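Local coordinates for putative branched-chain amino acid transport system substrate-binding protein (Rhodopseudomonas palustris, PDB 3TX6), which probably binds aromatic acids derived from lignin, such as p-coumaric acid, in the periplasm and delivers them to an ABC transporter for uptake, at residues V72-S86 with V94-R108. Residues are numbered along the deposited sequence; the frame is centred on the assembly and turned at random.
Sequences VIMGSSVTPPTVAVS and VPHIALAPLPITPER. With ENO (3-(4-hydroxy-phenyl)pyruvic acid), chain D.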
ATOM      1  N   VAL A  72       1.817  18.150   7.604  1.00 13.20           N
ATOM      2  CA  VAL A  72       1.623  16.701   7.387  1.00 13.26           C
ATOM      3  C   VAL A  72       2.773  16.183   6.550  1.00 13.37           C
ATOM      4  O   VAL A  72       3.230  16.894   5.630  1.00 14.53           O
ATOM      5  CB  VAL A  72       0.286  16.422   6.619  1.00 15.03           C
ATOM      6  CG1 VAL A  72       0.024  14.944   6.413  1.00 15.21           C
ATOM      7  CG2 VAL A  72      -0.892  17.070   7.359  1.00 15.92           C
ATOM      8  N   ILE A  73       3.207  14.955   6.833  1.00 13.31           N
ATOM      9  CA  ILE A  73       4.182  14.271   5.997  1.00 13.44           C
ATOM     10  C   ILE A  73       3.617  12.942   5.525  1.00 12.75           C
ATOM     11  O   ILE A  73       2.790  12.321   6.206  1.00 14.64           O
ATOM     12  CB  ILE A  73       5.568  14.169   6.673  1.00 14.67           C
ATOM     13  CG1 ILE A  73       5.594  13.303   7.866  1.00 17.80           C
ATOM     14  CG2 ILE A  73       6.104  15.544   6.963  1.00 16.09           C
ATOM     15  CD1 ILE A  73       7.006  13.114   8.442  1.00 21.02           C
HETATM   16  N   MSE A  74       4.024  12.543   4.326  0.50 13.08           N
HETATM   17  CA  MSE A  74       3.522  11.335   3.694  0.50 12.04           C
HETATM   18  C   MSE A  74       4.683  10.531   3.140  0.50 12.36           C
HETATM   19  O   MSE A  74       5.701  11.058   2.732  0.50 13.13           O
HETATM   20  CB  MSE A  74       2.609  11.651   2.498  0.50 12.58           C
HETATM   21  CG  MSE A  74       1.501  12.624   2.843  0.50 15.64           C
HETATM   22 SE   MSE A  74       0.361  12.996   1.315  0.50 19.80          SE
HETATM   23  CE  MSE A  74       0.721  11.372   0.333  0.50 14.16           C
ATOM     24  N   GLY A  75       4.517   9.217   3.150  1.00 13.18           N
ATOM     25  CA  GLY A  75       5.454   8.331   2.488  1.00 14.27           C
ATOM     26  C   GLY A  75       5.748   7.124   3.348  1.00 12.82           C
ATOM     27  O   GLY A  75       5.152   6.942   4.426  1.00 12.52           O
ATOM     28  N   SER A  76       6.648   6.256   2.921  1.00 12.58           N
ATOM     29  CA  SER A  76       7.276   6.233   1.615  1.00 13.18           C
ATOM     30  C   SER A  76       6.538   5.133   0.814  1.00 12.89           C
ATOM     31  O   SER A  76       5.414   4.812   1.116  1.00 14.21           O
ATOM     32  CB  SER A  76       8.801   5.970   1.789  1.00 14.01           C
ATOM     33  OG  SER A  76       9.487   5.838   0.544  1.00 14.49           O
ATOM     34  N   SER A  77       7.205   4.573  -0.205  1.00 12.52           N
ATOM     35  CA  SER A  77       6.569   3.642  -1.137  1.00 14.09           C
ATOM     36  C   SER A  77       6.664   2.167  -0.706  1.00 12.98           C
ATOM     37  O   SER A  77       5.920   1.313  -1.176  1.00 14.26           O
ATOM     38  CB  SER A  77       7.196   3.791  -2.535  1.00 14.57           C
ATOM     39  OG  SER A  77       7.015   5.123  -3.028  1.00 14.08           O
ATOM     40  N   VAL A  78       7.674   1.871   0.097  1.00 13.42           N
ATOM     41  CA  VAL A  78       7.969   0.513   0.549  1.00 14.81           C
ATOM     42  C   VAL A  78       8.251   0.588   2.051  1.00 13.37           C
ATOM     43  O   VAL A  78       8.445   1.684   2.597  1.00 13.25           O
ATOM     44  CB  VAL A  78       9.080  -0.181  -0.269  1.00 15.32           C
ATOM     45  CG1 VAL A  78       8.575  -0.540  -1.667  1.00 16.24           C
ATOM     46  CG2 VAL A  78      10.353   0.683  -0.306  1.00 15.95           C
ATOM     47  N   THR A  79       8.191  -0.572   2.711  1.00 14.60           N
ATOM     48  CA  THR A  79       8.184  -0.588   4.177  1.00 14.63           C
ATOM     49  C   THR A  79       9.425  -0.013   4.854  1.00 14.33           C
ATOM     50  O   THR A  79       9.262   0.794   5.769  1.00 14.75           O
ATOM     51  CB  THR A  79       7.814  -1.987   4.729  1.00 15.61           C
ATOM     52  OG1 THR A  79       6.507  -2.322   4.237  1.00 17.38           O
ATOM     53  CG2 THR A  79       7.840  -2.011   6.249  1.00 17.13           C
ATOM     54  N   PRO A  80      10.644  -0.370   4.420  1.00 14.99           N
ATOM     55  CA  PRO A  80      11.806   0.115   5.190  1.00 15.82           C
ATOM     56  C   PRO A  80      11.904   1.662   5.289  1.00 15.69           C
ATOM     57  O   PRO A  80      12.065   2.190   6.386  1.00 16.39           O
ATOM     58  CB  PRO A  80      13.010  -0.548   4.474  1.00 20.78           C
ATOM     59  CG  PRO A  80      12.404  -1.829   3.959  1.00 19.70           C
ATOM     60  CD  PRO A  80      11.053  -1.378   3.445  1.00 17.22           C
ATOM     61  N   PRO A  81      11.768   2.382   4.179  1.00 14.57           N
ATOM     62  CA  PRO A  81      11.812   3.853   4.337  1.00 14.40           C
ATOM     63  C   PRO A  81      10.568   4.417   5.085  1.00 13.57           C
ATOM     64  O   PRO A  81      10.616   5.518   5.649  1.00 14.72           O
ATOM     65  CB  PRO A  81      11.876   4.347   2.899  1.00 15.12           C
ATOM     66  CG  PRO A  81      11.306   3.251   2.079  1.00 15.53           C
ATOM     67  CD  PRO A  81      11.724   1.981   2.782  1.00 15.97           C
ATOM     68  N   THR A  82       9.430   3.710   5.031  1.00 12.71           N
ATOM     69  CA  THR A  82       8.194   4.155   5.683  1.00 12.82           C
ATOM     70  C   THR A  82       8.358   4.081   7.205  1.00 13.57           C
ATOM     71  O   THR A  82       7.913   4.997   7.947  1.00 13.72           O
ATOM     72  CB  THR A  82       6.989   3.328   5.213  1.00 12.82           C
ATOM     73  OG1 THR A  82       6.836   3.508   3.815  1.00 12.87           O
ATOM     74  CG2 THR A  82       5.666   3.749   5.886  1.00 14.07           C
ATOM     75  N   VAL A  83       9.030   3.031   7.685  1.00 14.70           N
ATOM     76  CA  VAL A  83       9.394   2.957   9.096  1.00 14.31           C
ATOM     77  C   VAL A  83      10.233   4.177   9.506  1.00 15.54           C
ATOM     78  O   VAL A  83       9.963   4.815  10.538  1.00 16.47           O
ATOM     79  CB  VAL A  83      10.073   1.624   9.437  1.00 14.46           C
ATOM     80  CG1 VAL A  83      10.707   1.670  10.834  1.00 16.80           C
ATOM     81  CG2 VAL A  83       9.059   0.449   9.323  1.00 16.79           C
ATOM     82  N   ALA A  84      11.193   4.531   8.669  1.00 14.50           N
ATOM     83  CA  ALA A  84      12.030   5.695   8.897  1.00 15.13           C
ATOM     84  C   ALA A  84      11.233   6.997   8.986  1.00 14.19           C
ATOM     85  O   ALA A  84      11.494   7.833   9.878  1.00 15.50           O
ATOM     86  CB  ALA A  84      13.124   5.807   7.835  1.00 17.05           C
ATOM     87  N   VAL A  85      10.294   7.199   8.067  1.00 12.67           N
ATOM     88  CA  VAL A  85       9.472   8.381   8.099  1.00 12.28           C
ATOM     89  C   VAL A  85       8.675   8.436   9.388  1.00 12.94           C
ATOM     90  O   VAL A  85       8.563   9.480  10.006  1.00 13.87           O
ATOM     91  CB  VAL A  85       8.556   8.455   6.865  1.00 12.40           C
ATOM     92  CG1 VAL A  85       7.606   9.654   6.970  1.00 14.28           C
ATOM     93  CG2 VAL A  85       9.383   8.543   5.558  1.00 13.62           C
ATOM     94  N   SER A  86       8.126   7.292   9.800  1.00 13.19           N
ATOM     95  CA  SER A  86       7.358   7.219  11.041  1.00 12.87           C
ATOM     96  C   SER A  86       8.190   7.591  12.253  1.00 13.22           C
ATOM     97  O   SER A  86       7.701   8.330  13.138  1.00 14.73           O
ATOM     98  CB  SER A  86       6.693   5.813  11.217  1.00 14.00           C
ATOM     99  OG  SER A  86       5.913   5.769  12.363  1.00 15.18           O
ATOM    100  N   VAL A  94       4.557  15.382  14.105  1.00 13.54           N
ATOM    101  CA  VAL A  94       3.914  15.780  12.874  1.00 14.38           C
ATOM    102  C   VAL A  94       3.081  14.591  12.352  1.00 13.36           C
ATOM    103  O   VAL A  94       3.564  13.491  12.275  1.00 12.38           O
ATOM    104  CB  VAL A  94       4.949  16.190  11.814  1.00 14.21           C
ATOM    105  CG1 VAL A  94       4.232  16.605  10.498  1.00 15.06           C
ATOM    106  CG2 VAL A  94       5.841  17.315  12.342  1.00 17.15           C
ATOM    107  N   PRO A  95       1.816  14.850  11.957  1.00 12.66           N
ATOM    108  CA  PRO A  95       1.026  13.772  11.370  1.00 11.24           C
ATOM    109  C   PRO A  95       1.725  13.160  10.174  1.00 12.29           C
ATOM    110  O   PRO A  95       2.218  13.871   9.282  1.00 12.88           O
ATOM    111  CB  PRO A  95      -0.273  14.460  10.953  1.00 13.32           C
ATOM    112  CG  PRO A  95      -0.386  15.618  11.937  1.00 14.65           C
ATOM    113  CD  PRO A  95       1.019  16.077  12.151  1.00 13.83           C
ATOM    114  N   HIS A  96       1.690  11.837  10.127  1.00 12.28           N
ATOM    115  CA  HIS A  96       2.296  11.062   9.060  1.00 11.90           C
ATOM    116  C   HIS A  96       1.286  10.139   8.462  1.00 11.88           C
ATOM    117  O   HIS A  96       0.688   9.311   9.165  1.00 12.22           O
ATOM    118  CB  HIS A  96       3.468  10.260   9.664  1.00 11.09           C
ATOM    119  CG  HIS A  96       4.010   9.213   8.740  1.00 12.14           C
ATOM    120  ND1 HIS A  96       4.415   7.981   9.177  1.00 12.16           N
ATOM    121  CD2 HIS A  96       4.221   9.237   7.352  1.00 13.45           C
ATOM    122  CE1 HIS A  96       4.836   7.266   8.117  1.00 14.01           C
ATOM    123  NE2 HIS A  96       4.711   8.026   7.001  1.00 13.39           N
ATOM    124  N   ILE A  97       1.077  10.256   7.145  1.00 13.11           N
ATOM    125  CA  ILE A  97       0.245   9.303   6.427  1.00 12.10           C
ATOM    126  C   ILE A  97       1.165   8.389   5.593  1.00 13.20           C
ATOM    127  O   ILE A  97       1.826   8.837   4.629  1.00 12.15           O
ATOM    128  CB  ILE A  97      -0.788   9.998   5.515  1.00 12.05           C
ATOM    129  CG1 ILE A  97      -1.736  10.853   6.334  1.00 13.46           C
ATOM    130  CG2 ILE A  97      -1.565   8.958   4.766  1.00 14.00           C
ATOM    131  CD1 ILE A  97      -2.704  11.735   5.531  1.00 14.66           C
ATOM    132  N   ALA A  98       1.276   7.138   6.037  1.00 12.69           N
ATOM    133  CA  ALA A  98       2.116   6.132   5.410  1.00 13.49           C
ATOM    134  C   ALA A  98       1.511   5.684   4.088  1.00 12.07           C
ATOM    135  O   ALA A  98       0.308   5.424   4.023  1.00 12.73           O
ATOM    136  CB  ALA A  98       2.352   4.951   6.362  1.00 15.41           C
ATOM    137  N   LEU A  99       2.387   5.472   3.094  1.00 12.34           N
ATOM    138  CA  LEU A  99       1.974   4.989   1.771  1.00 13.24           C
ATOM    139  C   LEU A  99       2.437   3.531   1.495  1.00 12.74           C
ATOM    140  O   LEU A  99       2.238   3.027   0.392  1.00 15.31           O
ATOM    141  CB  LEU A  99       2.420   5.963   0.680  1.00 15.43           C
ATOM    142  CG  LEU A  99       1.943   7.409   0.801  1.00 14.20           C
ATOM    143  CD1 LEU A  99       2.462   8.275  -0.377  1.00 14.56           C
ATOM    144  CD2 LEU A  99       0.417   7.554   0.954  1.00 14.32           C
ATOM    145  N   ALA A 100       2.989   2.871   2.518  1.00 13.44           N
ATOM    146  CA  ALA A 100       3.342   1.452   2.518  1.00 13.85           C
ATOM    147  C   ALA A 100       2.917   0.886   3.843  1.00 14.39           C
ATOM    148  O   ALA A 100       2.840   1.615   4.803  1.00 15.55           O
ATOM    149  CB  ALA A 100       4.838   1.251   2.360  1.00 14.94           C
ATOM    150  N   PRO A 101       2.498  -0.388   3.847  1.00 14.87           N
ATOM    151  CA  PRO A 101       2.153  -0.973   5.129  1.00 17.33           C
ATOM    152  C   PRO A 101       3.457  -0.970   5.984  1.00 21.69           C
ATOM    153  O   PRO A 101       4.597  -0.940   5.478  1.00 22.74           O
ATOM    154  CB  PRO A 101       1.553  -2.319   4.770  1.00 21.36           C
ATOM    155  CG  PRO A 101       1.978  -2.624   3.415  1.00 17.62           C
ATOM    156  CD  PRO A 101       2.462  -1.365   2.757  1.00 15.77           C
ATOM    157  N   LEU A 102       3.297  -0.800   7.252  1.00 20.33           N
ATOM    158  CA  LEU A 102       4.401  -0.920   8.152  1.00 17.99           C
ATOM    159  C   LEU A 102       3.841  -1.460   9.465  1.00 19.62           C
ATOM    160  O   LEU A 102       2.622  -1.331   9.733  1.00 20.47           O
ATOM    161  CB  LEU A 102       5.060   0.460   8.381  1.00 16.72           C
ATOM    162  CG  LEU A 102       4.362   1.446   9.284  1.00 16.66           C
ATOM    163  CD1 LEU A 102       5.348   2.501   9.783  1.00 15.24           C
ATOM    164  CD2 LEU A 102       3.185   2.048   8.523  1.00 17.77           C
ATOM    165  N   PRO A 103       4.723  -2.050  10.271  1.00 19.91           N
ATOM    166  CA  PRO A 103       4.336  -2.408  11.620  1.00 21.19           C
ATOM    167  C   PRO A 103       4.133  -1.133  12.451  1.00 19.34           C
ATOM    168  O   PRO A 103       5.101  -0.402  12.738  1.00 19.91           O
ATOM    169  CB  PRO A 103       5.539  -3.217  12.134  1.00 24.90           C
ATOM    170  CG  PRO A 103       6.391  -3.495  10.941  1.00 29.38           C
ATOM    171  CD  PRO A 103       6.127  -2.406   9.977  1.00 22.10           C
ATOM    172  N   ILE A 104       2.881  -0.847  12.795  1.00 23.43           N
ATOM    173  CA  ILE A 104       2.547   0.388  13.538  1.00 23.30           C
ATOM    174  C   ILE A 104       2.500  -0.005  15.002  1.00 23.41           C
ATOM    175  O   ILE A 104       1.444  -0.346  15.518  1.00 32.36           O
ATOM    176  CB  ILE A 104       1.236   1.131  13.061  1.00 25.67           C
ATOM    177  CG1 ILE A 104       1.364   1.556  11.608  1.00 23.82           C
ATOM    178  CG2 ILE A 104       1.049   2.446  13.828  1.00 24.52           C
ATOM    179  CD1 ILE A 104       0.207   2.349  11.019  1.00 26.51           C
ATOM    180  N   THR A 105       3.682  -0.005  15.620  1.00 21.75           N
ATOM    181  CA  THR A 105       3.924  -0.292  17.009  1.00 21.70           C
ATOM    182  C   THR A 105       3.452   0.845  17.923  1.00 22.95           C
ATOM    183  O   THR A 105       3.212   1.967  17.485  1.00 21.62           O
ATOM    184  CB  THR A 105       5.426  -0.459  17.255  1.00 24.90           C
ATOM    185  OG1 THR A 105       6.104   0.755  16.880  1.00 24.10           O
ATOM    186  CG2 THR A 105       5.976  -1.634  16.473  1.00 27.79           C
ATOM    187  N   PRO A 106       3.322   0.565  19.212  1.00 25.80           N
ATOM    188  CA  PRO A 106       2.917   1.636  20.109  1.00 27.69           C
ATOM    189  C   PRO A 106       3.795   2.907  20.002  1.00 22.88           C
ATOM    190  O   PRO A 106       3.301   4.003  20.124  1.00 30.37           O
ATOM    191  CB  PRO A 106       3.013   0.966  21.484  1.00 36.89           C
ATOM    192  CG  PRO A 106       2.662  -0.467  21.193  1.00 34.25           C
ATOM    193  CD  PRO A 106       3.369  -0.739  19.903  1.00 29.96           C
ATOM    194  N   GLU A 107       5.078   2.734  19.716  0.50 26.85           N
ATOM    195  CA  GLU A 107       6.013   3.843  19.519  0.50 23.47           C
ATOM    196  C   GLU A 107       5.738   4.726  18.275  0.50 23.48           C
ATOM    197  O   GLU A 107       6.098   5.906  18.223  0.50 22.21           O
ATOM    198  CB  GLU A 107       7.421   3.246  19.411  0.50 23.22           C
ATOM    199  CG  GLU A 107       8.529   4.257  19.595  0.50 28.25           C
ATOM    200  CD  GLU A 107       8.481   4.923  20.967  0.50 32.28           C
ATOM    201  OE1 GLU A 107       7.844   4.361  21.898  0.50 36.51           O
ATOM    202  OE2 GLU A 107       9.078   6.017  21.109  0.50 28.11           O
ATOM    203  N   ARG A 108       5.089   4.144  17.288  1.00 18.78           N
ATOM    204  CA  ARG A 108       4.767   4.821  16.029  1.00 17.50           C
ATOM    205  C   ARG A 108       3.319   5.293  15.931  1.00 17.60           C
ATOM    206  O   ARG A 108       2.968   6.054  15.028  1.00 16.86           O
ATOM    207  CB  ARG A 108       5.069   3.850  14.918  1.00 17.22           C
ATOM    208  CG  ARG A 108       6.532   3.511  14.769  1.00 19.98           C
ATOM    209  CD  ARG A 108       6.773   2.384  13.769  1.00 21.84           C
ATOM    210  NE  ARG A 108       8.171   1.967  13.927  1.00 24.46           N
ATOM    211  CZ  ARG A 108       8.631   0.763  13.687  1.00 24.52           C
ATOM    212  NH1 ARG A 108       7.806  -0.182  13.265  1.00 27.96           N
ATOM    213  NH2 ARG A 108       9.925   0.503  13.888  1.00 29.11           N
TER
HETATM  214  O4  ENO D 386       5.330  -2.104   1.557  1.00 19.20           O
HETATM  215  C9  ENO D 386       3.179  -1.004  -0.851  1.00 16.67           C
HETATM  216  C8  ENO D 386       1.855  -0.618  -0.891  1.00 17.51           C
HETATM  217  C7  ENO D 386       0.822  -1.561  -0.768  1.00 17.59           C
HETATM  218  C6  ENO D 386       1.161  -2.875  -0.508  1.00 16.77           C
HETATM  219  C5  ENO D 386       2.492  -3.282  -0.483  1.00 18.95           C
HETATM  220  C4  ENO D 386       3.526  -2.343  -0.641  1.00 16.72           C
HETATM  221  O3  ENO D 386      -0.493  -1.113  -0.790  1.00 25.70           O
HETATM  222  C3  ENO D 386       4.964  -2.775  -0.684  1.00 20.31           C
HETATM  223  C2  ENO D 386       5.776  -2.679   0.550  1.00 19.53           C
HETATM  224  C1  ENO D 386       7.146  -3.169   0.485  1.00 19.53           C
HETATM  225  O2  ENO D 386       7.855  -3.042   1.505  1.00 18.36           O
HETATM  226  O1  ENO D 386       7.595  -3.711  -0.568  1.00 20.01           O
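His96 reaches across from its strand to Gly75 and Val85 inside a beta-alpha-beta unit, strand 72-75, helix 79-92 and strand 96-98, of the periplasmic binding protein fold. The two strands run parallel, and Ile73 bridges His96 while Met74 bridges Ile97. With CG anti to the backbone N (chi1 169°), the imidazole of His96 lies between the sheet and the helix. NE2 donates to Gly75 O at 2.8 Å, almost straight and in the ring plane. ND1 is hydrogen-bonded to Ser112, so both ring nitrogens are held and the ring is fixed in rotation. Val85 CG1 sits over one face, a CH-pi contact 3.6 Å from the ring centroid. A leucine here would probably leave Gly75 O without its strong side-chain donor and Ser112 without its ring partner.

On the other side of the sheet, Met74, a selenomethionine, bends at chi3 and, in one of its two conformers, brings CE close to Leu99 CD1. One turn before Val85 in the helix, Thr82 turns OG1 back to Val78 O and sets CG2 3.6 Å from Ala98 CB. Val83 uses both branches: CG2 meets Leu102 CB and Pro103 CD, and CG1 lies over a face of the Arg108 guanidinium. That group is also tied in its plane to Pro103 O.

The carboxyl ends of the strands lead into the ligand pocket. Val78 is the N-cap residue, and Thr79 N, in the helix's first turn, donates to O2 of the bound 3-(4-hydroxy-phenyl)pyruvic acid. Thr79 OG1 lies between two acceptors, 2.7 Å from Pro101 O and 2.9 Å from ligand O4.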